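Long-range contacts in SAM-dependent methyltransferase (Exiguobacterium sibiricum 255-15, PDB 3D2L), which probably transfers a methyl group from S-adenosylmethionine to an acceptor substrate: residues E22-W26 / R235-V239; V137-M143 / Q198-P203. One frame throughout, in Å; residues are numbered along the deposited sequence.

Contact 1 (E22-W26 / R235-V239)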
loop_
_atom_site.group_PDB
_atom_site.type_symbol
_atom_site.label_atom_id
_atom_site.label_comp_id
_atom_site.label_asym_id
_atom_site.label_seq_id
_atom_site.Cartn_x
_atom_site.Cartn_y
_atom_site.Cartn_z
ATOM N N GLU A 22 6.222 0.753 -11.862
ATOM C CA GLU A 22 6.923 1.960 -11.441
ATOM C C GLU A 22 7.289 1.879 -9.946
ATOM O O GLU A 22 8.338 2.376 -9.521
ATOM C CB GLU A 22 6.044 3.174 -11.673
ATOM C CG GLU A 22 5.774 3.486 -13.127
ATOM C CD GLU A 22 6.714 4.532 -13.677
ATOM O OE1 GLU A 22 6.803 5.632 -13.062
ATOM O OE2 GLU A 22 7.321 4.270 -14.742
ATOM N N TRP A 23 6.423 1.286 -9.138
ATOM C CA TRP A 23 6.776 1.093 -7.718
ATOM C C TRP A 23 7.895 0.075 -7.596
ATOM O O TRP A 23 8.812 0.249 -6.809
ATOM C CB TRP A 23 5.588 0.618 -6.886
ATOM C CG TRP A 23 4.624 1.666 -6.458
ATOM C CD1 TRP A 23 4.590 2.287 -5.242
ATOM C CD2 TRP A 23 3.523 2.186 -7.207
ATOM N NE1 TRP A 23 3.565 3.192 -5.210
ATOM C CE2 TRP A 23 2.867 3.124 -6.383
ATOM C CE3 TRP A 23 3.021 1.952 -8.498
ATOM C CZ2 TRP A 23 1.734 3.832 -6.801
ATOM C CZ3 TRP A 23 1.886 2.655 -8.913
ATOM C CH2 TRP A 23 1.258 3.571 -8.068
ATOM N N VAL A 24 7.809 -0.993 -8.385
ATOM C CA VAL A 24 8.809 -2.050 -8.376
ATOM C C VAL A 24 10.151 -1.508 -8.838
ATOM O O VAL A 24 11.183 -1.826 -8.235
ATOM C CB VAL A 24 8.362 -3.258 -9.247
ATOM C CG1 VAL A 24 9.460 -4.300 -9.344
ATOM C CG2 VAL A 24 7.120 -3.859 -8.656
ATOM N N ALA A 25 10.161 -0.663 -9.874
ATOM C CA ALA A 25 11.418 -0.092 -10.354
ATOM C C ALA A 25 12.082 0.727 -9.247
ATOM O O ALA A 25 13.299 0.721 -9.104
ATOM C CB ALA A 25 11.205 0.742 -11.650
ATOM N N TRP A 26 11.264 1.374 -8.417
ATOM C CA TRP A 26 11.749 2.167 -7.276
ATOM C C TRP A 26 12.343 1.282 -6.177
ATOM O O TRP A 26 13.415 1.562 -5.655
ATOM C CB TRP A 26 10.603 3.041 -6.735
ATOM C CG TRP A 26 10.896 3.719 -5.428
ATOM C CD1 TRP A 26 11.855 4.630 -5.193
ATOM C CD2 TRP A 26 10.191 3.552 -4.201
ATOM N NE1 TRP A 26 11.830 5.016 -3.889
ATOM C CE2 TRP A 26 10.818 4.378 -3.248
ATOM C CE3 TRP A 26 9.106 2.774 -3.804
ATOM C CZ2 TRP A 26 10.373 4.490 -1.929
ATOM C CZ3 TRP A 26 8.661 2.876 -2.469
ATOM C CH2 TRP A 26 9.301 3.740 -1.556
ATOM N N ARG A 235 2.313 12.161 -4.366
ATOM C CA ARG A 235 2.700 10.942 -3.657
ATOM C C ARG A 235 4.145 11.099 -3.166
ATOM O O ARG A 235 5.031 11.465 -3.937
ATOM C CB ARG A 235 2.557 9.749 -4.593
ATOM C CG ARG A 235 2.781 8.412 -3.976
ATOM C CD ARG A 235 2.558 7.294 -4.983
ATOM N NE ARG A 235 1.163 7.278 -5.420
ATOM C CZ ARG A 235 0.165 6.710 -4.756
ATOM N NH1 ARG A 235 0.396 6.047 -3.640
ATOM N NH2 ARG A 235 -1.071 6.794 -5.227
ATOM N N ILE A 236 4.348 10.849 -1.879
ATOM C CA ILE A 236 5.648 11.010 -1.234
ATOM C C ILE A 236 6.240 9.655 -0.870
ATOM O O ILE A 236 5.593 8.831 -0.241
ATOM C CB ILE A 236 5.549 11.973 -0.053
ATOM C CG1 ILE A 236 4.893 13.275 -0.539
ATOM C CG2 ILE A 236 6.972 12.238 0.566
ATOM C CD1 ILE A 236 4.960 14.417 0.397
ATOM N N PHE A 237 7.479 9.429 -1.296
ATOM C CA PHE A 237 8.163 8.169 -1.112
ATOM C C PHE A 237 9.211 8.321 -0.041
ATOM O O PHE A 237 9.955 9.294 -0.040
ATOM C CB PHE A 237 8.816 7.725 -2.443
ATOM C CG PHE A 237 7.819 7.453 -3.537
ATOM C CD1 PHE A 237 7.147 8.496 -4.149
ATOM C CD2 PHE A 237 7.554 6.158 -3.957
ATOM C CE1 PHE A 237 6.202 8.249 -5.146
ATOM C CE2 PHE A 237 6.612 5.916 -4.965
ATOM C CZ PHE A 237 5.950 6.973 -5.555
ATOM N N PHE A 238 9.268 7.351 0.870
ATOM C CA PHE A 238 10.238 7.361 1.979
ATOM C C PHE A 238 11.082 6.123 1.931
ATOM O O PHE A 238 10.557 5.029 1.739
ATOM C CB PHE A 238 9.525 7.313 3.313
ATOM C CG PHE A 238 8.780 8.553 3.632
ATOM C CD1 PHE A 238 7.564 8.814 3.014
ATOM C CD2 PHE A 238 9.281 9.439 4.545
ATOM C CE1 PHE A 238 6.870 9.988 3.307
ATOM C CE2 PHE A 238 8.591 10.613 4.844
ATOM C CZ PHE A 238 7.410 10.877 4.209
ATOM N N VAL A 239 12.376 6.290 2.175
ATOM C CA VAL A 239 13.301 5.178 2.273
ATOM C C VAL A 239 13.961 5.405 3.601
ATOM O O VAL A 239 14.494 6.505 3.860
ATOM C CB VAL A 239 14.379 5.146 1.131
ATOM C CG1 VAL A 239 15.307 3.904 1.289
ATOM C CG2 VAL A 239 13.699 5.145 -0.239
#

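Contact 2 (V137-M143 / Q198-P203)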
loop_
_atom_site.group_PDB
_atom_site.type_symbol
_atom_site.label_atom_id
_atom_site.label_comp_id
_atom_site.label_asym_id
_atom_site.label_seq_id
_atom_site.Cartn_x
_atom_site.Cartn_y
_atom_site.Cartn_z
ATOM N N VAL A 137 3.153 7.482 0.435
ATOM C CA VAL A 137 1.914 8.010 1.019
ATOM C C VAL A 137 1.414 9.214 0.270
ATOM O O VAL A 137 2.149 9.829 -0.502
ATOM C CB VAL A 137 2.095 8.429 2.523
ATOM C CG1 VAL A 137 2.226 7.204 3.450
ATOM C CG2 VAL A 137 3.271 9.390 2.711
ATOM N N HIS A 138 0.146 9.538 0.490
ATOM C CA HIS A 138 -0.427 10.736 -0.061
ATOM C C HIS A 138 0.225 11.953 0.582
ATOM O O HIS A 138 0.578 11.924 1.750
ATOM C CB HIS A 138 -1.941 10.828 0.219
ATOM C CG HIS A 138 -2.727 9.662 -0.295
ATOM N ND1 HIS A 138 -2.590 9.190 -1.579
ATOM C CD2 HIS A 138 -3.680 8.895 0.290
ATOM C CE1 HIS A 138 -3.437 8.199 -1.772
ATOM N NE2 HIS A 138 -4.113 7.999 -0.652
ATOM N N SER A 139 0.366 13.010 -0.209
ATOM C CA SER A 139 0.840 14.272 0.281
ATOM C C SER A 139 -0.368 15.001 0.806
ATOM O O SER A 139 -1.498 14.676 0.399
ATOM C CB SER A 139 1.390 15.088 -0.860
ATOM O OG SER A 139 0.363 15.311 -1.816
ATOM N N PRO A 140 -0.157 15.981 1.711
ATOM C CA PRO A 140 -1.247 16.874 2.143
ATOM C C PRO A 140 -1.962 17.552 0.952
ATOM O O PRO A 140 -3.187 17.665 0.953
ATOM C CB PRO A 140 -0.515 17.908 2.995
ATOM C CG PRO A 140 0.620 17.176 3.540
ATOM C CD PRO A 140 1.091 16.287 2.431
ATOM N N TYR A 141 -1.208 17.951 -0.070
ATOM C CA TYR A 141 -1.766 18.588 -1.269
ATOM C C TYR A 141 -2.796 17.715 -1.987
ATOM O O TYR A 141 -3.835 18.215 -2.425
ATOM C CB TYR A 141 -0.626 18.962 -2.231
ATOM C CG TYR A 141 -1.066 19.633 -3.513
ATOM C CD1 TYR A 141 -1.375 20.992 -3.539
ATOM C CD2 TYR A 141 -1.148 18.923 -4.696
ATOM C CE1 TYR A 141 -1.772 21.605 -4.705
ATOM C CE2 TYR A 141 -1.554 19.530 -5.866
ATOM C CZ TYR A 141 -1.860 20.864 -5.863
ATOM O OH TYR A 141 -2.245 21.470 -7.026
ATOM N N LYS A 142 -2.513 16.415 -2.117
ATOM C CA LYS A 142 -3.450 15.469 -2.745
ATOM C C LYS A 142 -4.754 15.424 -1.985
ATOM O O LYS A 142 -5.836 15.449 -2.570
ATOM C CB LYS A 142 -2.862 14.066 -2.806
ATOM C CG LYS A 142 -3.773 13.065 -3.495
ATOM C CD LYS A 142 -3.013 11.861 -3.894
ATOM C CE LYS A 142 -3.833 10.863 -4.682
ATOM N NZ LYS A 142 -2.920 9.746 -5.174
HETATM N N MSE A 143 -4.647 15.360 -0.667
HETATM C CA MSE A 143 -5.830 15.345 0.192
HETATM C C MSE A 143 -6.673 16.589 -0.050
HETATM O O MSE A 143 -7.900 16.510 -0.112
HETATM C CB MSE A 143 -5.438 15.301 1.671
HETATM C CG MSE A 143 -4.494 14.169 2.072
HETATM SE SE MSE A 143 -5.125 12.382 1.605
HETATM C CE MSE A 143 -6.889 12.554 2.384
ATOM N N GLN A 198 -8.782 7.078 4.919
ATOM C CA GLN A 198 -7.350 7.314 4.810
ATOM C C GLN A 198 -6.966 8.620 5.461
ATOM O O GLN A 198 -7.770 9.542 5.535
ATOM C CB GLN A 198 -6.887 7.280 3.377
ATOM C CG GLN A 198 -6.733 5.895 2.824
ATOM C CD GLN A 198 -6.109 5.923 1.453
ATOM O OE1 GLN A 198 -6.496 6.761 0.600
ATOM N NE2 GLN A 198 -5.126 5.029 1.214
ATOM N N ARG A 199 -5.740 8.658 5.974
ATOM C CA ARG A 199 -5.244 9.815 6.635
ATOM C C ARG A 199 -3.745 9.941 6.378
ATOM O O ARG A 199 -2.983 8.951 6.317
ATOM C CB ARG A 199 -5.547 9.736 8.155
ATOM C CG ARG A 199 -5.057 10.910 8.958
ATOM C CD ARG A 199 -5.414 10.710 10.404
ATOM N NE ARG A 199 -4.979 11.844 11.202
ATOM C CZ ARG A 199 -5.119 11.908 12.507
ATOM N NH1 ARG A 199 -5.716 10.920 13.165
ATOM N NH2 ARG A 199 -4.693 12.985 13.146
ATOM N N THR A 200 -3.325 11.178 6.182
ATOM C CA THR A 200 -1.941 11.454 5.976
ATOM C C THR A 200 -1.483 12.585 6.897
ATOM O O THR A 200 -2.279 13.148 7.693
ATOM C CB THR A 200 -1.612 11.659 4.462
ATOM O OG1 THR A 200 -0.239 11.337 4.237
ATOM C CG2 THR A 200 -1.942 13.110 3.983
ATOM N N TYR A 201 -0.183 12.838 6.835
ATOM C CA TYR A 201 0.525 13.809 7.637
ATOM C C TYR A 201 1.594 14.494 6.779
ATOM O O TYR A 201 2.007 13.951 5.711
ATOM C CB TYR A 201 1.218 13.104 8.824
ATOM C CG TYR A 201 0.255 12.334 9.700
ATOM C CD1 TYR A 201 -0.025 10.980 9.449
ATOM C CD2 TYR A 201 -0.390 12.954 10.768
ATOM C CE1 TYR A 201 -0.932 10.287 10.225
ATOM C CE2 TYR A 201 -1.259 12.250 11.577
ATOM C CZ TYR A 201 -1.535 10.919 11.292
ATOM O OH TYR A 201 -2.428 10.216 12.085
ATOM N N PRO A 202 2.020 15.707 7.194
ATOM C CA PRO A 202 3.160 16.313 6.513
ATOM C C PRO A 202 4.366 15.353 6.582
ATOM O O PRO A 202 4.520 14.633 7.555
ATOM C CB PRO A 202 3.414 17.584 7.323
ATOM C CG PRO A 202 2.080 17.933 7.903
ATOM C CD PRO A 202 1.446 16.604 8.216
ATOM N N PRO A 203 5.198 15.303 5.538
ATOM C CA PRO A 203 6.347 14.387 5.571
ATOM C C PRO A 203 7.224 14.481 6.822
ATOM O O PRO A 203 7.715 13.482 7.301
ATOM C CB PRO A 203 7.142 14.776 4.324
ATOM C CG PRO A 203 6.136 15.371 3.420
ATOM C CD PRO A 203 5.092 16.029 4.257
HETATM O O HOH W 1 3.060 13.221 3.383
#

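Contact 1 (E22-W26 / R235-V239)
W23 and R235 converge on one carboxylate oxygen, D136 OD2: the indole NE1 hydrogen-bonds to it, and R235 NH1 forms a salt bridge with it while also pairing with D105. The setting is the helix-on-sheet packing of a Rossmann-like methyltransferase fold. Helix 20-30 lies against strand 235-242, the axes of the two short segments approaching to 11.9 Å at 28° from parallel, and the aromatic cluster of W23, W26 and F237 fills the space between them. W26 is swung to the strand by a chi1 of 170°, which sets CG opposite the backbone N and turns one indole face to F237. The pair is T-shaped, planes 78° apart, with the phenyl edge pointing at the indole; F237 CD2 stands over its centre, 3.7 Å from W26 CD2. F237 CB also reaches W26 CZ2 at 3.6 Å. The carbonyl F238 O meets the indole rim in the ring plane, 3.7 Å from W26 CZ2, and V239 CG2 lies 3.8 Å from that same W26 CZ2. Were W26 a leucine, F237 would probably lose the flat surface its edge points into, and a gap would open beside V239. W23 meets F237 obliquely, NE1 lying 4.1 Å from F237 CE2. The R235 chain bends at chi3, and one face of its guanidinium is met by W23 CZ2, 3.9 Å from R235 CZ.

Contact 2 (V137-M143 / Q198-P203)
T200 OG1 donates a short hydrogen bond to H138 O, 2.7 Å away, from a position tilted out of the carbonyl plane. The same oxygen accepts a second bond from a water, at 3.2 Å between H138 O and the water oxygen; the water's other bond goes to Y201 O, so it bridges the two backbones. T200 has a chi1 of -154°, which places OG1 roughly opposite its own backbone N, facing the H138 carbonyl, and leaves the CG2 methyl wedged between N and the carbonyl carbon. That methyl faces helix 140-144, where it meets CG of M143, a selenomethionine; M143 has two conformers, so the exact closeness is doubtful. The side chain of H138 makes a further bond across the contact: H138 NE2 donates to Q198 OE1 over 3.0 Å. The acceptor lies near the imidazole plane, but the amide is turned 81° from the ring, and the N-H comes to OE1 from above the amide plane, not along a lone pair. Q198 runs extended beyond CG to reach this position; its OE1 also bonds H176 NE2 and its NE2 bonds D105, which together hold the amide's rotation. Where strand gives way to helix, S139 OG accepts from K142 N at 3.1 Å and also bonds A233 O. The P140 ring packs on segment 198-203, its CG 4.0 Å from P202 CA and its CD close to the P203 ring. The arrangement is a serine N-cap at the C-terminal end of strand 131-138, joined to the exit from the antiparallel sheet inserted into this Rossmann-like methyltransferase fold.

In the fold
The centres of the two contacts lie about 15 Å apart, both on the seven-stranded mixed sheet, whose order 3-2-1-4-5-7-6 is that of class I methyltransferases. Strands 131-138 and 235-242 are antiparallel neighbours in it, and I236 N probably hydrogen-bonds V137 O at 2.8 Å. I236 and F238 also pack on P203 and V137, tying contact 2 to the strand of contact 1. Both segments of contact 2 fall between the two segments of contact 1 in the sequence. Contact 1 brings an N-terminal helix against a strand near the C-terminus, helix-on-sheet packing within the core, whereas contact 2 joins the core sheet to the end of the inserted four-stranded antiparallel one.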